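Local coordinates for probable signal peptide protein (Ralstonia solanacearum, PDB 2QGU) that binds a phospholipid, phosphatidylethanolamine, and as an MlaC-family protein probably carries phospholipids across the periplasm, at residues A72-K75 with R76-I80; F101-L104 with L105-Y109; D165-S169 with G170-S174. The protein carries 13 engineered substitutions. All coordinates share one frame; numbering follows the deposited sequence.

Contact 1: residues A72-K75 with R76-I80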
ATOM      1  N   ALA A  72       1.706  -8.899   0.015  1.00  9.58           N
ATOM      2  CA  ALA A  72       2.285  -7.712   0.626  1.00  9.35           C
ATOM      3  C   ALA A  72       2.781  -8.003   2.036  1.00  9.31           C
ATOM      4  O   ALA A  72       2.391  -9.000   2.647  1.00 10.01           O
ATOM      5  CB  ALA A  72       1.261  -6.577   0.644  1.00  9.70           C
ATOM      6  N   ASP A  73       3.652  -7.132   2.536  1.00  8.66           N
ATOM      7  CA  ASP A  73       4.087  -7.174   3.929  1.00  8.82           C
ATOM      8  C   ASP A  73       3.819  -5.807   4.541  1.00  8.59           C
ATOM      9  O   ASP A  73       4.729  -4.977   4.702  1.00  8.21           O
ATOM     10  CB  ASP A  73       5.568  -7.558   4.034  1.00  9.08           C
ATOM     11  CG  ASP A  73       6.046  -7.707   5.476  1.00 10.29           C
ATOM     12  OD1 ASP A  73       5.248  -7.495   6.422  1.00 11.61           O
ATOM     13  OD2 ASP A  73       7.233  -8.037   5.659  1.00 12.98           O
ATOM     14  N   PHE A  74       2.553  -5.577   4.873  1.00  8.56           N
ATOM     15  CA  PHE A  74       2.145  -4.279   5.391  1.00  8.37           C
ATOM     16  C   PHE A  74       2.641  -4.020   6.818  1.00  8.46           C
ATOM     17  O   PHE A  74       2.737  -2.866   7.238  1.00  8.26           O
ATOM     18  CB  PHE A  74       0.633  -4.058   5.268  1.00  8.74           C
ATOM     19  CG  PHE A  74       0.238  -2.617   5.399  1.00  8.97           C
ATOM     20  CD1 PHE A  74       0.529  -1.706   4.389  1.00  9.42           C
ATOM     21  CD2 PHE A  74      -0.396  -2.160   6.543  1.00  9.24           C
ATOM     22  CE1 PHE A  74       0.186  -0.366   4.506  1.00 10.18           C
ATOM     23  CE2 PHE A  74      -0.749  -0.817   6.668  1.00 10.23           C
ATOM     24  CZ  PHE A  74      -0.453   0.082   5.648  1.00  9.49           C
ATOM     25  N   LYS A  75       2.976  -5.081   7.550  1.00  8.19           N
ATOM     26  CA  LYS A  75       3.611  -4.905   8.847  1.00  8.89           C
ATOM     27  C   LYS A  75       4.948  -4.187   8.658  1.00  8.61           C
ATOM     28  O   LYS A  75       5.268  -3.261   9.412  1.00  8.76           O
ATOM     29  CB  LYS A  75       3.800  -6.243   9.552  1.00  9.07           C
ATOM     30  CG  LYS A  75       4.304  -6.107  10.975  1.00 11.05           C
ATOM     31  CD  LYS A  75       4.400  -7.464  11.633  1.00 14.24           C
ATOM     32  CE  LYS A  75       4.727  -7.340  13.105  1.00 17.11           C
ATOM     33  NZ  LYS A  75       4.934  -8.688  13.711  1.00 19.30           N
ATOM     34  N   ARG A  76       5.720  -4.591   7.646  1.00  8.33           N
ATOM     35  CA  ARG A  76       6.968  -3.882   7.350  1.00  8.91           C
ATOM     36  C   ARG A  76       6.721  -2.423   6.964  1.00  8.52           C
ATOM     37  O   ARG A  76       7.428  -1.536   7.431  1.00  8.76           O
ATOM     38  CB  ARG A  76       7.826  -4.586   6.292  1.00  9.07           C
ATOM     39  CG  ARG A  76       9.131  -3.825   6.061  1.00 11.00           C
ATOM     40  CD  ARG A  76      10.217  -4.586   5.335  1.00 12.57           C
ATOM     41  NE  ARG A  76      11.397  -3.722   5.228  1.00 15.20           N
ATOM     42  CZ  ARG A  76      12.388  -3.888   4.358  1.00 16.38           C
ATOM     43  NH1 ARG A  76      12.380  -4.903   3.508  1.00 17.52           N
ATOM     44  NH2 ARG A  76      13.397  -3.029   4.344  1.00 17.07           N
ATOM     45  N   THR A  77       5.720  -2.174   6.118  1.00  8.46           N
ATOM     46  CA  THR A  77       5.372  -0.802   5.756  1.00  7.94           C
ATOM     47  C   THR A  77       5.109   0.034   7.005  1.00  7.93           C
ATOM     48  O   THR A  77       5.557   1.174   7.108  1.00  7.94           O
ATOM     49  CB  THR A  77       4.127  -0.755   4.863  1.00  8.09           C
ATOM     50  OG1 THR A  77       4.199  -1.802   3.888  1.00  7.09           O
ATOM     51  CG2 THR A  77       4.016   0.599   4.162  1.00  7.72           C
ATOM     52  N   THR A  78       4.381  -0.554   7.953  1.00  8.15           N
ATOM     53  CA  THR A  78       4.032   0.136   9.190  1.00  8.36           C
ATOM     54  C   THR A  78       5.261   0.349  10.068  1.00  8.81           C
ATOM     55  O   THR A  78       5.430   1.417  10.650  1.00  9.02           O
ATOM     56  CB  THR A  78       2.942  -0.624   9.959  1.00  8.21           C
ATOM     57  OG1 THR A  78       1.789  -0.771   9.122  1.00  7.91           O
ATOM     58  CG2 THR A  78       2.531   0.139  11.219  1.00  8.26           C
ATOM     59  N   GLN A  79       6.114  -0.671  10.148  1.00  9.19           N
ATOM     60  CA  GLN A  79       7.378  -0.557  10.874  1.00 10.40           C
ATOM     61  C   GLN A  79       8.231   0.584  10.330  1.00 10.04           C
ATOM     62  O   GLN A  79       8.774   1.383  11.093  1.00 10.44           O
ATOM     63  CB  GLN A  79       8.155  -1.867  10.810  1.00 10.91           C
ATOM     64  CG  GLN A  79       7.558  -2.960  11.656  1.00 14.33           C
ATOM     65  CD  GLN A  79       8.351  -4.246  11.603  1.00 18.48           C
ATOM     66  OE1 GLN A  79       8.774  -4.689  10.534  1.00 21.62           O
ATOM     67  NE2 GLN A  79       8.548  -4.863  12.763  1.00 21.69           N
ATOM     68  N   ILE A  80       8.345   0.671   9.005  1.00  9.40           N
ATOM     69  CA  ILE A  80       9.131   1.739   8.401  1.00  9.68           C
ATOM     70  C   ILE A  80       8.521   3.099   8.743  1.00  9.65           C
ATOM     71  O   ILE A  80       9.237   4.023   9.142  1.00 10.49           O
ATOM     72  CB  ILE A  80       9.251   1.571   6.875  1.00  9.41           C
ATOM     73  CG1 ILE A  80      10.065   0.312   6.549  1.00 10.01           C
ATOM     74  CG2 ILE A  80       9.912   2.812   6.248  1.00 10.25           C
ATOM     75  CD1 ILE A  80       9.905  -0.165   5.105  1.00 10.70           C
TER

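Contact 2: residues F101-L104 with L105-Y109. Engineered in segment 101-104: Ser103 (natural residue Thr). Engineered in segment 105-109: Ile106 (natural residue Val). With PEF (di-palmitoyl-3-sn-phosphatidylethanolamine), chain B.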
ATOM      1  N   PHE A 101      -3.649   2.475   9.797  1.00  7.26           N
ATOM      2  CA  PHE A 101      -2.859   2.905   8.642  1.00  7.28           C
ATOM      3  C   PHE A 101      -3.366   2.218   7.361  1.00  7.41           C
ATOM      4  O   PHE A 101      -3.579   2.877   6.339  1.00  7.45           O
ATOM      5  CB  PHE A 101      -1.378   2.612   8.938  1.00  7.05           C
ATOM      6  CG  PHE A 101      -0.391   3.093   7.895  1.00  7.16           C
ATOM      7  CD1 PHE A 101      -0.657   4.172   7.053  1.00  8.06           C
ATOM      8  CD2 PHE A 101       0.857   2.480   7.818  1.00  7.79           C
ATOM      9  CE1 PHE A 101       0.293   4.591   6.117  1.00  9.07           C
ATOM     10  CE2 PHE A 101       1.810   2.890   6.892  1.00  8.55           C
ATOM     11  CZ  PHE A 101       1.530   3.948   6.045  1.00  8.35           C
ATOM     12  N   LYS A 102      -3.613   0.910   7.437  1.00  7.64           N
ATOM     13  CA  LYS A 102      -4.187   0.168   6.311  1.00  7.99           C
ATOM     14  C   LYS A 102      -5.539   0.752   5.895  1.00  7.93           C
ATOM     15  O   LYS A 102      -5.778   1.007   4.717  1.00  8.32           O
ATOM     16  CB  LYS A 102      -4.317  -1.308   6.659  1.00  8.64           C
ATOM     17  CG  LYS A 102      -4.971  -2.151   5.586  1.00  9.95           C
ATOM     18  CD  LYS A 102      -5.047  -3.599   6.030  1.00 12.23           C
ATOM     19  CE  LYS A 102      -6.017  -4.378   5.178  1.00 15.42           C
ATOM     20  NZ  LYS A 102      -6.403  -5.643   5.868  1.00 17.54           N
ATOM     21  N   SER A 103      -6.421   0.971   6.865  1.00  7.72           N
ATOM     22  CA  SER A 103      -7.714   1.583   6.579  1.00  7.97           C
ATOM     23  C   SER A 103      -7.569   2.964   5.937  1.00  8.12           C
ATOM     24  O   SER A 103      -8.282   3.284   4.988  1.00  8.35           O
ATOM     25  CB  SER A 103      -8.549   1.666   7.860  1.00  7.82           C
ATOM     26  OG  SER A 103      -9.712   2.457   7.664  1.00  9.26           O
ATOM     27  N   LEU A 104      -6.635   3.762   6.457  0.50  8.39           N
ATOM     28  CA  LEU A 104      -6.355   5.103   5.947  0.50  8.60           C
ATOM     29  C   LEU A 104      -5.974   5.074   4.466  0.50  8.26           C
ATOM     30  O   LEU A 104      -6.494   5.855   3.667  0.50  8.17           O
ATOM     31  CB  LEU A 104      -5.251   5.760   6.793  0.50  8.73           C
ATOM     32  CG  LEU A 104      -4.598   7.088   6.384  0.50  9.16           C
ATOM     33  CD1 LEU A 104      -5.583   8.232   6.437  0.50 11.30           C
ATOM     34  CD2 LEU A 104      -3.409   7.389   7.284  0.50  9.45           C
ATOM     35  N   LEU A 105      -5.081   4.158   4.107  1.00  7.71           N
ATOM     36  CA  LEU A 105      -4.646   4.002   2.717  1.00  7.14           C
ATOM     37  C   LEU A 105      -5.750   3.482   1.800  1.00  7.44           C
ATOM     38  O   LEU A 105      -5.925   3.996   0.698  1.00  7.55           O
ATOM     39  CB  LEU A 105      -3.406   3.111   2.621  1.00  7.44           C
ATOM     40  CG  LEU A 105      -2.134   3.661   3.268  1.00  7.70           C
ATOM     41  CD1 LEU A 105      -1.011   2.658   3.051  1.00  9.67           C
ATOM     42  CD2 LEU A 105      -1.755   5.030   2.694  1.00  9.43           C
ATOM     43  N   ILE A 106      -6.500   2.477   2.253  1.00  7.35           N
ATOM     44  CA  ILE A 106      -7.574   1.928   1.430  1.00  7.55           C
ATOM     45  C   ILE A 106      -8.610   3.022   1.154  1.00  7.60           C
ATOM     46  O   ILE A 106      -9.019   3.219   0.011  1.00  7.62           O
ATOM     47  CB  ILE A 106      -8.235   0.673   2.062  1.00  7.28           C
ATOM     48  CG1 ILE A 106      -7.217  -0.464   2.215  1.00  6.75           C
ATOM     49  CG2 ILE A 106      -9.429   0.210   1.218  1.00  7.50           C
ATOM     50  CD1 ILE A 106      -7.760  -1.684   2.955  1.00  7.87           C
ATOM     51  N   ARG A 107      -9.016   3.750   2.193  1.00  7.63           N
ATOM     52  CA  ARG A 107      -9.987   4.833   2.037  1.00  8.05           C
ATOM     53  C   ARG A 107      -9.478   5.962   1.139  1.00  8.24           C
ATOM     54  O   ARG A 107     -10.250   6.560   0.392  1.00  8.95           O
ATOM     55  CB  ARG A 107     -10.407   5.380   3.404  1.00  8.33           C
ATOM     56  CG  ARG A 107     -11.177   4.378   4.241  1.00  8.81           C
ATOM     57  CD  ARG A 107     -11.401   4.882   5.673  1.00  8.02           C
ATOM     58  NE  ARG A 107     -12.095   3.864   6.460  1.00  9.36           N
ATOM     59  CZ  ARG A 107     -13.416   3.704   6.491  1.00  8.79           C
ATOM     60  NH1 ARG A 107     -14.203   4.505   5.785  1.00  8.44           N
ATOM     61  NH2 ARG A 107     -13.949   2.737   7.225  1.00  8.91           N
ATOM     62  N   THR A 108      -8.177   6.234   1.207  1.00  8.54           N
ATOM     63  CA  THR A 108      -7.546   7.257   0.369  1.00  8.80           C
ATOM     64  C   THR A 108      -7.600   6.881  -1.117  1.00  8.71           C
ATOM     65  O   THR A 108      -7.869   7.733  -1.972  1.00  9.21           O
ATOM     66  CB  THR A 108      -6.085   7.513   0.820  1.00  8.71           C
ATOM     67  OG1 THR A 108      -6.090   8.017   2.164  1.00  9.59           O
ATOM     68  CG2 THR A 108      -5.385   8.534  -0.079  1.00  9.69           C
ATOM     69  N   TYR A 109      -7.350   5.607  -1.421  1.00  8.41           N
ATOM     70  CA  TYR A 109      -7.230   5.177  -2.809  1.00  8.38           C
ATOM     71  C   TYR A 109      -8.452   4.450  -3.342  1.00  8.45           C
ATOM     72  O   TYR A 109      -8.459   4.004  -4.487  1.00  8.52           O
ATOM     73  CB  TYR A 109      -5.945   4.356  -3.005  1.00  8.66           C
ATOM     74  CG  TYR A 109      -4.712   5.187  -2.736  1.00  9.68           C
ATOM     75  CD1 TYR A 109      -4.347   6.222  -3.598  1.00  9.39           C
ATOM     76  CD2 TYR A 109      -3.923   4.958  -1.611  1.00  9.40           C
ATOM     77  CE1 TYR A 109      -3.234   7.007  -3.344  1.00  9.61           C
ATOM     78  CE2 TYR A 109      -2.801   5.735  -1.356  1.00 10.87           C
ATOM     79  CZ  TYR A 109      -2.464   6.753  -2.224  1.00 10.01           C
ATOM     80  OH  TYR A 109      -1.352   7.527  -1.957  1.00 11.77           O
TER
HETATM   81  C2  PEF B 301      -5.457   7.772 -10.578  1.00 18.17           C
HETATM   82  C1  PEF B 301      -5.810   9.117 -11.211  1.00 18.18           C
HETATM   83  N   PEF B 301      -9.858  13.455 -10.969  1.00 20.49           N
HETATM   84  C3  PEF B 301      -5.666   6.668 -11.594  1.00 18.49           C
HETATM   85  C4  PEF B 301      -7.982  12.022 -10.318  1.00 19.99           C
HETATM   86  C5  PEF B 301      -8.550  13.438 -10.299  1.00 20.43           C
HETATM   87  C10 PEF B 301      -3.965   7.903  -8.786  1.00 20.35           C
HETATM   88  C11 PEF B 301      -2.603   7.629  -8.163  1.00 20.38           C
HETATM   89  C12 PEF B 301      -2.269   6.141  -8.274  1.00 20.44           C
HETATM   90  C13 PEF B 301      -3.159   5.356  -7.317  1.00 20.22           C
HETATM   91  C14 PEF B 301      -2.690   3.921  -7.169  1.00 21.36           C
HETATM   92  C15 PEF B 301      -3.566   3.199  -6.148  1.00 21.84           C
HETATM   93  C16 PEF B 301      -2.933   1.872  -5.739  1.00 23.32           C
HETATM   94  C17 PEF B 301      -3.632   1.284  -4.517  1.00 24.61           C
HETATM   95  C18 PEF B 301      -3.004   1.810  -3.224  1.00 26.04           C
HETATM   96  C19 PEF B 301      -2.854   0.688  -2.201  1.00 26.87           C
HETATM   97  C20 PEF B 301      -4.140   0.523  -1.384  1.00 26.84           C
HETATM   98  C21 PEF B 301      -4.018  -0.646  -0.410  1.00 26.92           C
HETATM   99  C22 PEF B 301      -3.174  -0.258   0.803  1.00 26.53           C
HETATM  100  C23 PEF B 301      -3.248  -1.328   1.891  1.00 25.93           C
HETATM  101  C24 PEF B 301      -2.067  -2.292   1.800  1.00 25.71           C
HETATM  102  C25 PEF B 301      -2.396  -3.623   2.471  1.00 25.17           C
HETATM  103  C30 PEF B 301      -5.271   4.405 -11.948  1.00 20.83           C
HETATM  104  C31 PEF B 301      -4.983   3.058 -11.679  1.00 22.26           C
HETATM  105  C32 PEF B 301      -4.993   2.666 -10.348  1.00 22.26           C
HETATM  106  C33 PEF B 301      -4.949   1.129 -10.234  1.00 21.41           C
HETATM  107  C34 PEF B 301      -3.558   0.599  -9.848  1.00 20.11           C
HETATM  108  C35 PEF B 301      -3.632  -0.715  -9.046  1.00 19.71           C
HETATM  109  C36 PEF B 301      -2.428  -0.978  -8.386  1.00 18.79           C
HETATM  110  C37 PEF B 301      -2.507  -2.062  -7.506  1.00 18.89           C
HETATM  111  C38 PEF B 301      -1.277  -2.278  -6.876  1.00 19.58           C
HETATM  112  C39 PEF B 301      -1.343  -3.355  -5.784  1.00 19.81           C
HETATM  113  C40 PEF B 301      -0.064  -3.384  -4.924  1.00 21.40           C
HETATM  114  C41 PEF B 301      -0.151  -2.404  -3.738  1.00 21.11           C
HETATM  115  C42 PEF B 301       0.821  -2.780  -2.615  1.00 22.13           C
HETATM  116  C43 PEF B 301       1.070  -1.596  -1.669  1.00 21.56           C
HETATM  117  C44 PEF B 301       1.950  -2.001  -0.480  1.00 22.71           C
HETATM  118  C45 PEF B 301       2.201  -0.819   0.459  1.00 22.27           C
HETATM  119  O4  PEF B 301      -4.917   8.216  -8.064  1.00 20.88           O
HETATM  120  O5  PEF B 301      -5.255   4.739 -13.129  1.00 21.82           O
HETATM  121  O2  PEF B 301      -4.087   7.784 -10.140  1.00 17.49           O
HETATM  122  O3  PEF B 301      -5.556   5.352 -10.994  1.00 19.31           O
HETATM  123  O1P PEF B 301      -7.323  10.240 -13.666  1.00 15.49           O
HETATM  124  O2P PEF B 301      -9.375  10.157 -12.141  1.00 16.33           O
HETATM  125  O3P PEF B 301      -7.230   9.219 -11.340  1.00 17.24           O
HETATM  126  O4P PEF B 301      -7.505  11.712 -11.639  1.00 17.44           O
HETATM  127  P   PEF B 301      -7.916  10.301 -12.308  1.00 17.31           P

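Contact 3: residues D165-S169 with G170-S174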
ATOM      1  N   ASP A 165       6.277  -1.542  -0.180  1.00  6.81           N
ATOM      2  CA  ASP A 165       6.143  -0.109  -0.420  1.00  6.59           C
ATOM      3  C   ASP A 165       5.712   0.125  -1.853  1.00  6.17           C
ATOM      4  O   ASP A 165       5.933  -0.721  -2.726  1.00  6.29           O
ATOM      5  CB  ASP A 165       7.470   0.605  -0.163  1.00  6.63           C
ATOM      6  CG  ASP A 165       7.301   2.045   0.294  1.00  7.30           C
ATOM      7  OD1 ASP A 165       6.158   2.548   0.374  1.00  7.66           O
ATOM      8  OD2 ASP A 165       8.334   2.679   0.577  1.00  8.11           O
ATOM      9  N   ILE A 166       5.077   1.271  -2.074  1.00  6.15           N
ATOM     10  CA  ILE A 166       4.632   1.678  -3.404  1.00  6.36           C
ATOM     11  C   ILE A 166       4.990   3.142  -3.604  1.00  6.34           C
ATOM     12  O   ILE A 166       4.942   3.938  -2.661  1.00  6.37           O
ATOM     13  CB  ILE A 166       3.107   1.419  -3.619  1.00  6.34           C
ATOM     14  CG1 ILE A 166       2.713   1.615  -5.093  1.00  6.89           C
ATOM     15  CG2 ILE A 166       2.251   2.266  -2.668  1.00  7.49           C
ATOM     16  CD1 ILE A 166       1.296   1.136  -5.431  1.00  7.73           C
ATOM     17  N   ASN A 167       5.390   3.470  -4.828  1.00  5.82           N
ATOM     18  CA  ASN A 167       5.783   4.818  -5.187  1.00  6.37           C
ATOM     19  C   ASN A 167       4.735   5.398  -6.120  1.00  6.58           C
ATOM     20  O   ASN A 167       4.505   4.859  -7.200  1.00  6.16           O
ATOM     21  CB  ASN A 167       7.166   4.795  -5.845  1.00  6.53           C
ATOM     22  CG  ASN A 167       7.703   6.175  -6.127  1.00  8.02           C
ATOM     23  OD1 ASN A 167       7.159   6.905  -6.954  1.00  8.55           O
ATOM     24  ND2 ASN A 167       8.785   6.543  -5.446  1.00  9.27           N
ATOM     25  N   ILE A 168       4.091   6.476  -5.667  1.00  6.87           N
ATOM     26  CA  ILE A 168       2.988   7.122  -6.382  1.00  7.70           C
ATOM     27  C   ILE A 168       3.347   8.592  -6.525  1.00  8.22           C
ATOM     28  O   ILE A 168       3.745   9.229  -5.549  1.00  8.60           O
ATOM     29  CB  ILE A 168       1.659   6.997  -5.594  1.00  7.27           C
ATOM     30  CG1 ILE A 168       1.270   5.528  -5.414  1.00  8.40           C
ATOM     31  CG2 ILE A 168       0.536   7.782  -6.275  1.00  8.42           C
ATOM     32  CD1 ILE A 168       0.103   5.309  -4.445  1.00  8.38           C
ATOM     33  N   SER A 169       3.207   9.122  -7.738  1.00  8.76           N
ATOM     34  CA  SER A 169       3.576  10.514  -8.030  1.00  9.70           C
ATOM     35  C   SER A 169       5.010  10.824  -7.583  1.00  9.95           C
ATOM     36  O   SER A 169       5.302  11.906  -7.076  1.00 10.72           O
ATOM     37  CB  SER A 169       2.566  11.482  -7.401  1.00 10.04           C
ATOM     38  OG  SER A 169       1.251  11.258  -7.884  1.00 11.74           O
ATOM     39  N   GLY A 170       5.897   9.849  -7.763  1.00  9.78           N
ATOM     40  CA  GLY A 170       7.310  10.007  -7.453  1.00  9.77           C
ATOM     41  C   GLY A 170       7.705   9.814  -5.997  1.00  9.76           C
ATOM     42  O   GLY A 170       8.893   9.841  -5.674  1.00 10.60           O
ATOM     43  N   LEU A 171       6.722   9.581  -5.127  1.00  9.20           N
ATOM     44  CA  LEU A 171       6.972   9.502  -3.681  1.00  8.97           C
ATOM     45  C   LEU A 171       6.708   8.109  -3.122  1.00  8.28           C
ATOM     46  O   LEU A 171       5.685   7.511  -3.420  1.00  7.90           O
ATOM     47  CB  LEU A 171       6.096  10.509  -2.928  1.00  9.65           C
ATOM     48  CG  LEU A 171       6.192  11.985  -3.315  1.00 10.70           C
ATOM     49  CD1 LEU A 171       5.122  12.775  -2.570  1.00 11.67           C
ATOM     50  CD2 LEU A 171       7.577  12.528  -3.025  1.00 12.27           C
ATOM     51  N   TRP A 172       7.621   7.615  -2.287  1.00  7.62           N
ATOM     52  CA  TRP A 172       7.421   6.337  -1.606  1.00  7.18           C
ATOM     53  C   TRP A 172       6.502   6.538  -0.423  1.00  7.49           C
ATOM     54  O   TRP A 172       6.788   7.350   0.454  1.00  7.71           O
ATOM     55  CB  TRP A 172       8.751   5.756  -1.127  1.00  7.13           C
ATOM     56  CG  TRP A 172       9.571   5.223  -2.246  1.00  7.14           C
ATOM     57  CD1 TRP A 172      10.699   5.783  -2.775  1.00  7.03           C
ATOM     58  CD2 TRP A 172       9.321   4.029  -2.994  1.00  6.08           C
ATOM     59  NE1 TRP A 172      11.172   5.005  -3.807  1.00  7.44           N
ATOM     60  CE2 TRP A 172      10.343   3.924  -3.965  1.00  6.12           C
ATOM     61  CE3 TRP A 172       8.331   3.037  -2.940  1.00  6.22           C
ATOM     62  CZ2 TRP A 172      10.408   2.862  -4.878  1.00  6.81           C
ATOM     63  CZ3 TRP A 172       8.392   1.983  -3.850  1.00  6.18           C
ATOM     64  CH2 TRP A 172       9.425   1.907  -4.809  1.00  6.54           C
ATOM     65  N   LEU A 173       5.407   5.791  -0.387  1.00  7.77           N
ATOM     66  CA  LEU A 173       4.429   5.968   0.688  1.00  7.85           C
ATOM     67  C   LEU A 173       5.016   5.745   2.083  1.00  7.93           C
ATOM     68  O   LEU A 173       4.700   6.494   3.007  1.00  8.11           O
ATOM     69  CB  LEU A 173       3.188   5.099   0.466  1.00  8.67           C
ATOM     70  CG  LEU A 173       2.224   5.478  -0.670  1.00 10.58           C
ATOM     71  CD1 LEU A 173       0.877   4.818  -0.425  1.00 11.68           C
ATOM     72  CD2 LEU A 173       2.046   6.992  -0.836  1.00 12.88           C
ATOM     73  N   SER A 174       5.887   4.755   2.243  1.00  7.36           N
ATOM     74  CA  SER A 174       6.467   4.528   3.572  1.00  7.74           C
ATOM     75  C   SER A 174       7.251   5.746   4.051  1.00  8.15           C
ATOM     76  O   SER A 174       7.270   6.031   5.252  1.00  8.59           O
ATOM     77  CB  SER A 174       7.317   3.254   3.633  1.00  7.88           C
ATOM     78  OG  SER A 174       8.579   3.447   3.030  1.00  8.68           O
TER
HETATM   79  O   HOH W   1       5.596   7.111  -9.088  1.00  9.30           O

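Contact 1: residues A72-K75 with R76-I80
Asp73 and Arg76 meet where the chain turns into helix 74-82, and the contact is mainly one of hydrogen bonds. Asp73 is the N-cap. Its carboxylate oxygen OD1 accepts from Arg76 N at 3.2 Å. The N-H comes from above the carboxylate plane, 67° out of it. CG of Asp73 stands anti to the backbone N (chi1 -176°) and beside the carbonyl carbon, with OD1 near Arg76 N and OD2 near Arg76 CB. The backbone takes over from there. Asp73 O accepts from Thr77 N, and Lys75 O from Gln79 N at 2.8 Å. Phe74 O is gripped twice by one residue. Thr78 N reaches Phe74 O at 2.9 Å and Thr78 OG1 reaches it at 3.0 Å, from opposite faces of the carbonyl plane. The hydroxyl can do this because OG1 lies beside its own backbone N (chi1 -58°).

Ring packing is centred on Phe74. Thr77 OG1 lies 3.7 Å from Phe74 CD1, and Thr78 OG1 lies 3.5 Å from Phe74 CE2. Both hydroxyl oxygens lie obliquely to the ring. The apolar touch is Thr77 CG2 to Phe74 CE1, at 4.0 Å. The ring also touches the lipid and the helix 91-114.

Charge plays little part between the segments. The Arg76 guanidinium leads away to salt bridges with Glu155 and Asp134 and a cation-pi contact with Tyr164. Thr77 OG1 is hydrogen-bonded to Tyr164 O. These partners tie the new helix to the sheet. The Asp73-Arg76 bond is an aspartate N-cap on helix 74-82, and Phe74, in the first turn, lines the phospholipid pocket.

Contact 2: residues F101-L104 with L105-Y109
Phe101 and Leu105 lie one turn apart on the long helix 91-114 of this MlaC fold, an i to i+4 pair. Phe101 CE1 is 3.9 Å from Leu105 CD1, and the methyl group meets the ring at a slant. Leu105 and Tyr109 meet the lipid, while Phe101 packs among aromatic side chains of the neighbouring helices. Leu105 CB lies 3.8 Å from C22 of an acyl chain. Tyr109 follows one turn later. Tyr109 CD2 comes within 3.7 Å of lipid C18, again obliquely to the ring. Phe181 meets the Phe101 ring edge to face, and the Tyr177 ring also touches it.

Lys102 and Ile106 run side by side and point the same way. Lys102 CG touches Ile106 CD1 at 3.9 Å, while its ammonium goes on to a salt bridge with Asp65.

Leu105, Ile106 and Arg107 donate backbone N-H bonds to the carbonyls four residues earlier. Leu104 O takes two donors from Thr108, N and OG1, which arrive from opposite faces of its plane. Thr108 OG1 to Leu104 O, at 2.7 Å, is the shorter.

Ser103 and Ile106 are engineered residues. Ser103 OG is also hydrogen-bonded to Asn202. Its position anti to the backbone N (chi1 170°) places it beside Arg107. It meets the edge of the Arg107 guanidinium, only 2° out of plane, where Arg107 NE donates to Ser103 OG at 3.0 Å.

Contact 3: residues D165-S169 with G170-S174
Asn167 lies across Trp172 in an antiparallel non-hydrogen-bonded pair. Asn167 CB sits over the six-membered ring of Trp172, 3.5 Å from the centroid and 7° off the normal, a CH-pi contact. With CG anti to the backbone N (chi1 -174°), the amide reaches Gly170 in the turn. The amide plane is nearly perpendicular to the indole, at 87°. Asn167 ND2 hangs over the same face, toward the rim, and gives a weak bond to Gly170 O at 3.3 Å. A water lies 2.7 Å from Asn167 OD1 and accepts from Gly170 N.

Ile168 and Leu171 close the turn with two backbone bonds. Beyond them, Leu173 N donates almost straight to Ile166 O, at 3.0 Å. Asp165, on the strand, binds Ser174 in the first turn of helix 173-188. Asp165 OD1 accepts from Ser174 N at 2.9 Å on the syn side, and Asp165 OD2 accepts from Ser174 OG at 2.6 Å. Ile166 CG2 and Leu173 CD1 pack at 3.7 Å. Arg153 adds a cation-pi contact to Trp172.

This is a beta hairpin with a two-residue type I' turn, Ser169 and Gly170 both at positive phi, leading directly into helix 173-188 beside the lipid pocket.

In the fold
Each contact brings a residue to the bound lipid: Phe74 in contact 1, Leu105 and Tyr109 in contact 2, Ile168 in contact 3. Contacts 1 and 2 lie on successive helices, which meet where Phe74 packs on Phe101, Lys102 and Leu105. Contact 3 is the most buried of the three and joins the sheet to helix 173-188. It touches contact 2 through Tyr109, Ile168 and Leu173, and contact 1 through Ile80 and Ser174. The chemistry follows the place. Carboxylates serve helix starts in contacts 1 and 3, whereas the mid-helix contact 2 combines apolar packing on the lipid and on neighbouring helices with polar side-chain bonds at Ser103, Arg107 and Thr108.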